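Chorismate mutase and shikimate 5-dehydrogenase fusion protein (Clostridium acetobutylicum, PDB 3FBT) probably catalyses the reversible NADPH-linked reduction of 3-dehydroshikimate to shikimate in chorismate biosynthesis, through the dehydrogenase part that this chain represents. Local coordinates at residues A[148-156]-A[166-177]. Residues are numbered along the deposited sequence; the frame is centred on the assembly and turned at random.
With SO4 (sulfate ion), chain E.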
ATOM      1  N   ASP A 148      -6.567  44.862   1.244  1.00 52.13           N
ATOM      2  CA  ASP A 148      -7.830  44.346   1.668  1.00 52.16           C
ATOM      3  C   ASP A 148      -8.188  43.034   0.975  1.00 50.76           C
ATOM      4  O   ASP A 148      -7.765  42.790  -0.167  1.00 50.98           O
ATOM      5  CB  ASP A 148      -8.874  45.342   1.290  1.00 53.04           C
ATOM      6  CG  ASP A 148      -9.898  45.469   2.321  1.00 57.02           C
ATOM      7  OD1 ASP A 148     -10.709  46.411   2.172  1.00 63.02           O
ATOM      8  OD2 ASP A 148      -9.858  44.672   3.298  1.00 61.18           O
ATOM      9  N   ILE A 149      -9.022  42.241   1.655  1.00 48.64           N
ATOM     10  CA  ILE A 149      -9.397  40.893   1.217  1.00 46.33           C
ATOM     11  C   ILE A 149     -10.919  40.788   1.150  1.00 45.94           C
ATOM     12  O   ILE A 149     -11.577  40.922   2.139  1.00 47.75           O
ATOM     13  CB  ILE A 149      -8.856  39.831   2.175  1.00 44.54           C
ATOM     14  CG1 ILE A 149      -7.329  39.757   2.049  1.00 41.20           C
ATOM     15  CG2 ILE A 149      -9.440  38.450   1.826  1.00 45.54           C
ATOM     16  CD1 ILE A 149      -6.612  39.212   3.322  1.00 39.10           C
ATOM     17  N   TYR A 150     -11.469  40.592  -0.025  1.00 44.15           N
ATOM     18  CA  TYR A 150     -12.855  40.336  -0.102  1.00 44.29           C
ATOM     19  C   TYR A 150     -13.065  38.842  -0.310  1.00 43.21           C
ATOM     20  O   TYR A 150     -12.338  38.243  -1.056  1.00 42.28           O
ATOM     21  CB  TYR A 150     -13.483  41.127  -1.266  1.00 43.64           C
ATOM     22  CG  TYR A 150     -13.527  42.607  -0.935  1.00 46.10           C
ATOM     23  CD1 TYR A 150     -14.654  43.174  -0.330  1.00 48.04           C
ATOM     24  CD2 TYR A 150     -12.424  43.430  -1.195  1.00 47.99           C
ATOM     25  CE1 TYR A 150     -14.685  44.550  -0.005  1.00 51.26           C
ATOM     26  CE2 TYR A 150     -12.427  44.793  -0.876  1.00 50.62           C
ATOM     27  CZ  TYR A 150     -13.555  45.352  -0.295  1.00 52.53           C
ATOM     28  OH  TYR A 150     -13.540  46.692   0.018  1.00 54.69           O
ATOM     29  N   VAL A 151     -14.120  38.303   0.293  1.00 41.64           N
ATOM     30  CA  VAL A 151     -14.572  36.955   0.020  1.00 41.31           C
ATOM     31  C   VAL A 151     -15.926  37.048  -0.589  1.00 40.53           C
ATOM     32  O   VAL A 151     -16.814  37.649  -0.007  1.00 40.77           O
ATOM     33  CB  VAL A 151     -14.668  36.183   1.332  1.00 41.46           C
ATOM     34  CG1 VAL A 151     -15.253  34.784   1.115  1.00 43.82           C
ATOM     35  CG2 VAL A 151     -13.243  36.150   2.038  1.00 41.77           C
ATOM     36  N   VAL A 152     -16.103  36.492  -1.778  1.00 39.92           N
ATOM     37  CA  VAL A 152     -17.354  36.669  -2.463  1.00 39.38           C
ATOM     38  C   VAL A 152     -18.105  35.343  -2.529  1.00 41.15           C
ATOM     39  O   VAL A 152     -17.564  34.366  -2.986  1.00 38.40           O
ATOM     40  CB  VAL A 152     -17.161  37.142  -3.912  1.00 39.92           C
ATOM     41  CG1 VAL A 152     -18.509  37.612  -4.491  1.00 38.07           C
ATOM     42  CG2 VAL A 152     -16.037  38.243  -4.007  1.00 39.06           C
ATOM     43  N   THR A 153     -19.369  35.349  -2.102  1.00 43.26           N
ATOM     44  CA  THR A 153     -20.133  34.126  -1.874  1.00 46.34           C
ATOM     45  C   THR A 153     -21.565  34.162  -2.479  1.00 46.18           C
ATOM     46  O   THR A 153     -22.185  35.238  -2.685  1.00 46.34           O
ATOM     47  CB  THR A 153     -20.251  33.888  -0.312  1.00 47.03           C
ATOM     48  OG1 THR A 153     -21.079  32.748  -0.026  1.00 49.07           O
ATOM     49  CG2 THR A 153     -20.894  35.065   0.334  1.00 47.60           C
ATOM     50  N   ARG A 154     -22.126  32.990  -2.677  1.00 46.32           N
ATOM     51  CA  ARG A 154     -23.542  32.925  -3.065  1.00 46.27           C
ATOM     52  C   ARG A 154     -24.421  33.065  -1.850  1.00 45.59           C
ATOM     53  O   ARG A 154     -25.611  33.318  -1.966  1.00 46.73           O
ATOM     54  CB  ARG A 154     -23.833  31.620  -3.749  1.00 45.76           C
ATOM     55  CG  ARG A 154     -23.514  31.678  -5.168  1.00 49.62           C
ATOM     56  CD  ARG A 154     -23.391  30.301  -5.690  1.00 51.77           C
ATOM     57  NE  ARG A 154     -22.780  29.433  -4.691  1.00 59.54           N
ATOM     58  CZ  ARG A 154     -22.840  28.101  -4.755  1.00 61.88           C
ATOM     59  NH1 ARG A 154     -23.497  27.526  -5.768  1.00 63.78           N
ATOM     60  NH2 ARG A 154     -22.255  27.346  -3.834  1.00 61.91           N
ATOM     61  N   ASN A 155     -23.818  32.904  -0.691  1.00 45.42           N
ATOM     62  CA  ASN A 155     -24.520  32.987   0.585  1.00 46.28           C
ATOM     63  C   ASN A 155     -23.878  33.875   1.615  1.00 44.67           C
ATOM     64  O   ASN A 155     -23.245  33.392   2.557  1.00 44.15           O
ATOM     65  CB  ASN A 155     -24.608  31.586   1.205  1.00 47.30           C
ATOM     66  CG  ASN A 155     -25.766  31.461   2.159  1.00 49.33           C
ATOM     67  OD1 ASN A 155     -25.940  32.270   3.104  1.00 53.60           O
ATOM     68  ND2 ASN A 155     -26.567  30.435   1.940  1.00 53.67           N
ATOM     69  N   PRO A 156     -24.064  35.183   1.477  1.00 45.86           N
ATOM     70  CA  PRO A 156     -23.444  36.212   2.331  1.00 46.81           C
ATOM     71  C   PRO A 156     -23.814  36.078   3.798  1.00 47.10           C
ATOM     72  O   PRO A 156     -22.988  36.337   4.646  1.00 48.13           O
ATOM     73  CB  PRO A 156     -24.015  37.530   1.766  1.00 47.57           C
ATOM     74  CG  PRO A 156     -24.554  37.181   0.457  1.00 44.73           C
ATOM     75  CD  PRO A 156     -24.939  35.771   0.454  1.00 46.27           C
ATOM     76  N   PHE A 166     -13.097  38.960   7.572  1.00 55.65           N
ATOM     77  CA  PHE A 166     -12.915  39.413   6.218  1.00 53.69           C
ATOM     78  C   PHE A 166     -14.157  40.151   5.769  1.00 52.90           C
ATOM     79  O   PHE A 166     -15.216  39.924   6.304  1.00 53.71           O
ATOM     80  CB  PHE A 166     -12.625  38.215   5.319  1.00 53.45           C
ATOM     81  CG  PHE A 166     -11.333  37.498   5.665  1.00 51.97           C
ATOM     82  CD1 PHE A 166     -10.087  38.132   5.502  1.00 52.32           C
ATOM     83  CD2 PHE A 166     -11.350  36.193   6.128  1.00 50.77           C
ATOM     84  CE1 PHE A 166      -8.888  37.470   5.827  1.00 48.25           C
ATOM     85  CE2 PHE A 166     -10.129  35.521   6.440  1.00 47.11           C
ATOM     86  CZ  PHE A 166      -8.935  36.156   6.296  1.00 46.81           C
ATOM     87  N   LYS A 167     -14.030  41.025   4.783  1.00 52.21           N
ATOM     88  CA  LYS A 167     -15.180  41.628   4.109  1.00 51.16           C
ATOM     89  C   LYS A 167     -15.832  40.635   3.180  1.00 50.21           C
ATOM     90  O   LYS A 167     -15.288  40.367   2.077  1.00 51.45           O
ATOM     91  CB  LYS A 167     -14.730  42.827   3.267  1.00 51.17           C
ATOM     92  CG  LYS A 167     -14.190  44.002   4.107  1.00 52.60           C
ATOM     93  CD  LYS A 167     -13.478  45.048   3.186  1.00 55.64           C
ATOM     94  CE  LYS A 167     -13.489  46.480   3.773  1.00 53.63           C
ATOM     95  NZ  LYS A 167     -12.362  46.637   4.738  1.00 57.37           N
ATOM     96  N   VAL A 168     -16.987  40.098   3.596  1.00 47.03           N
ATOM     97  CA  VAL A 168     -17.800  39.169   2.780  1.00 43.43           C
ATOM     98  C   VAL A 168     -18.897  39.872   1.937  1.00 43.59           C
ATOM     99  O   VAL A 168     -19.655  40.723   2.443  1.00 44.59           O
ATOM    100  CB  VAL A 168     -18.480  38.073   3.702  1.00 43.05           C
ATOM    101  CG1 VAL A 168     -19.468  37.225   2.917  1.00 40.80           C
ATOM    102  CG2 VAL A 168     -17.427  37.206   4.320  1.00 43.49           C
ATOM    103  N   ILE A 169     -19.028  39.512   0.677  1.00 40.86           N
ATOM    104  CA  ILE A 169     -19.937  40.260  -0.164  1.00 41.94           C
ATOM    105  C   ILE A 169     -20.614  39.324  -1.138  1.00 41.47           C
ATOM    106  O   ILE A 169     -20.144  38.174  -1.340  1.00 39.87           O
ATOM    107  CB  ILE A 169     -19.207  41.463  -0.888  1.00 42.22           C
ATOM    108  CG1 ILE A 169     -18.203  40.968  -1.906  1.00 41.77           C
ATOM    109  CG2 ILE A 169     -18.580  42.372   0.181  1.00 42.12           C
ATOM    110  CD1 ILE A 169     -17.480  42.139  -2.762  1.00 37.84           C
ATOM    111  N   SER A 170     -21.695  39.802  -1.747  1.00 41.99           N
ATOM    112  CA  SER A 170     -22.379  39.039  -2.794  1.00 42.80           C
ATOM    113  C   SER A 170     -21.819  39.269  -4.168  1.00 43.24           C
ATOM    114  O   SER A 170     -21.052  40.234  -4.419  1.00 42.07           O
ATOM    115  CB  SER A 170     -23.874  39.421  -2.832  1.00 45.68           C
ATOM    116  OG  SER A 170     -24.039  40.803  -3.125  1.00 47.06           O
ATOM    117  N   TYR A 171     -22.201  38.400  -5.099  1.00 43.35           N
ATOM    118  CA  TYR A 171     -21.700  38.570  -6.419  1.00 45.23           C
ATOM    119  C   TYR A 171     -22.198  39.914  -6.978  1.00 47.77           C
ATOM    120  O   TYR A 171     -21.475  40.620  -7.746  1.00 47.58           O
ATOM    121  CB  TYR A 171     -22.029  37.378  -7.311  1.00 45.03           C
ATOM    122  CG  TYR A 171     -21.017  36.240  -7.119  1.00 45.56           C
ATOM    123  CD1 TYR A 171     -19.902  36.146  -7.909  1.00 41.23           C
ATOM    124  CD2 TYR A 171     -21.160  35.307  -6.083  1.00 42.75           C
ATOM    125  CE1 TYR A 171     -18.969  35.160  -7.714  1.00 43.04           C
ATOM    126  CE2 TYR A 171     -20.226  34.304  -5.893  1.00 41.67           C
ATOM    127  CZ  TYR A 171     -19.143  34.217  -6.717  1.00 42.32           C
ATOM    128  OH  TYR A 171     -18.184  33.241  -6.494  1.00 41.82           O
ATOM    129  N   ASP A 172     -23.399  40.292  -6.565  1.00 48.26           N
ATOM    130  CA  ASP A 172     -23.915  41.592  -6.955  1.00 51.09           C
ATOM    131  C   ASP A 172     -23.048  42.729  -6.500  1.00 50.66           C
ATOM    132  O   ASP A 172     -22.786  43.614  -7.260  1.00 52.29           O
ATOM    133  CB  ASP A 172     -25.296  41.829  -6.370  1.00 51.02           C
ATOM    134  CG  ASP A 172     -26.279  40.894  -6.894  1.00 55.95           C
ATOM    135  OD1 ASP A 172     -26.294  40.635  -8.130  1.00 62.39           O
ATOM    136  OD2 ASP A 172     -27.037  40.368  -6.040  1.00 66.45           O
ATOM    137  N   GLU A 173     -22.658  42.732  -5.238  1.00 51.18           N
ATOM    138  CA  GLU A 173     -21.798  43.781  -4.713  1.00 51.43           C
ATOM    139  C   GLU A 173     -20.427  43.813  -5.404  1.00 50.99           C
ATOM    140  O   GLU A 173     -19.745  44.854  -5.419  1.00 51.11           O
ATOM    141  CB  GLU A 173     -21.608  43.563  -3.217  1.00 51.34           C
ATOM    142  CG  GLU A 173     -22.908  43.530  -2.387  1.00 55.37           C
ATOM    143  CD  GLU A 173     -22.604  43.208  -0.933  1.00 61.78           C
ATOM    144  OE1 GLU A 173     -22.456  42.008  -0.600  1.00 62.32           O
ATOM    145  OE2 GLU A 173     -22.426  44.156  -0.127  1.00 64.56           O
ATOM    146  N   LEU A 174     -20.022  42.687  -5.968  1.00 49.52           N
ATOM    147  CA  LEU A 174     -18.658  42.577  -6.469  1.00 49.02           C
ATOM    148  C   LEU A 174     -18.631  43.391  -7.733  1.00 50.43           C
ATOM    149  O   LEU A 174     -17.618  43.991  -8.075  1.00 50.50           O
ATOM    150  CB  LEU A 174     -18.324  41.126  -6.842  1.00 47.48           C
ATOM    151  CG  LEU A 174     -17.025  40.908  -7.646  1.00 45.18           C
ATOM    152  CD1 LEU A 174     -15.792  41.310  -6.803  1.00 43.03           C
ATOM    153  CD2 LEU A 174     -16.890  39.489  -8.054  1.00 46.63           C
ATOM    154  N   SER A 175     -19.748  43.375  -8.460  1.00 51.59           N
ATOM    155  CA  SER A 175     -19.794  44.080  -9.730  1.00 52.43           C
ATOM    156  C   SER A 175     -19.578  45.605  -9.611  1.00 52.39           C
ATOM    157  O   SER A 175     -19.267  46.259 -10.606  1.00 52.01           O
ATOM    158  CB  SER A 175     -21.043  43.698 -10.538  1.00 53.18           C
ATOM    159  OG  SER A 175     -22.142  44.451 -10.113  1.00 53.38           O
ATOM    160  N   ASN A 176     -19.695  46.148  -8.398  1.00 52.37           N
ATOM    161  CA  ASN A 176     -19.293  47.520  -8.107  1.00 53.68           C
ATOM    162  C   ASN A 176     -17.860  47.671  -7.544  1.00 53.51           C
ATOM    163  O   ASN A 176     -17.469  48.766  -7.156  1.00 53.33           O
ATOM    164  CB  ASN A 176     -20.237  48.149  -7.067  1.00 54.53           C
ATOM    165  CG  ASN A 176     -21.693  48.070  -7.466  1.00 56.97           C
ATOM    166  OD1 ASN A 176     -22.047  48.384  -8.591  1.00 61.61           O
ATOM    167  ND2 ASN A 176     -22.546  47.626  -6.544  1.00 59.26           N
ATOM    168  N   LEU A 177     -17.079  46.590  -7.466  1.00 53.01           N
ATOM    169  CA  LEU A 177     -15.771  46.712  -6.822  1.00 52.44           C
ATOM    170  C   LEU A 177     -14.589  46.704  -7.820  1.00 52.14           C
ATOM    171  O   LEU A 177     -14.592  45.967  -8.796  1.00 50.54           O
ATOM    172  CB  LEU A 177     -15.581  45.666  -5.747  1.00 52.59           C
ATOM    173  CG  LEU A 177     -14.550  46.253  -4.773  1.00 56.80           C
ATOM    174  CD1 LEU A 177     -15.218  46.673  -3.454  1.00 55.10           C
ATOM    175  CD2 LEU A 177     -13.353  45.313  -4.552  1.00 56.36           C
TER
HETATM  176  S   SO4 E   2     -20.067  29.931  -2.057  1.00 50.44           S
HETATM  177  O1  SO4 E   2     -20.549  30.886  -3.094  1.00 46.81           O
HETATM  178  O2  SO4 E   2     -21.177  28.975  -2.072  1.00 54.27           O
HETATM  179  O3  SO4 E   2     -18.849  29.207  -2.467  1.00 51.84           O
HETATM  180  O4  SO4 E   2     -19.777  30.498  -0.748  1.00 41.87           O
HETATM  181  O   HOH W   1     -24.063  36.404  -4.393  1.00 59.58           O
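V152 CG1 sits almost squarely over the Y171 ring, 3.7 Å from its centroid. The direction is only 6° off the normal, which makes it a CH-pi contact. With CG1 anti to the backbone N (chi1 -167°), the other branch, CG2, is left for I169 CG1 and L174 CD1. Y150, on the same sheet face, is met differently: L177 CD2 lies over one ring face but offset toward the rim, 4.2 Å from the centroid. K167 CD approaches Y150 CE1 obliquely at 3.4 Å. The K167 chain then bends at its last torsion and carries NZ to D148 OD1, 3.1 Å away, in a salt bridge whose hydrogen bonds are weak. On the face of V151 and V168, F166 CD1 meets I149 CG2 at 3.7 Å. Parallel pairing rests on V151 N to K167 O, I169 N to V151 O and T153 N to I169 O, each 3.0 Å. At the C-terminal end of strand 148-153, T153 OG1 and R154 N, NE and NH2 hold a sulfate, probably from the crystallisation liquor. It also bonds S130 of the predicted NADP(+) site, consistent with a 2'-phosphate position. Strands 148-153 and 167-170, joined through helix 156-162, form a beta-alpha-beta unit at the edge of the Rossmann-type sheet.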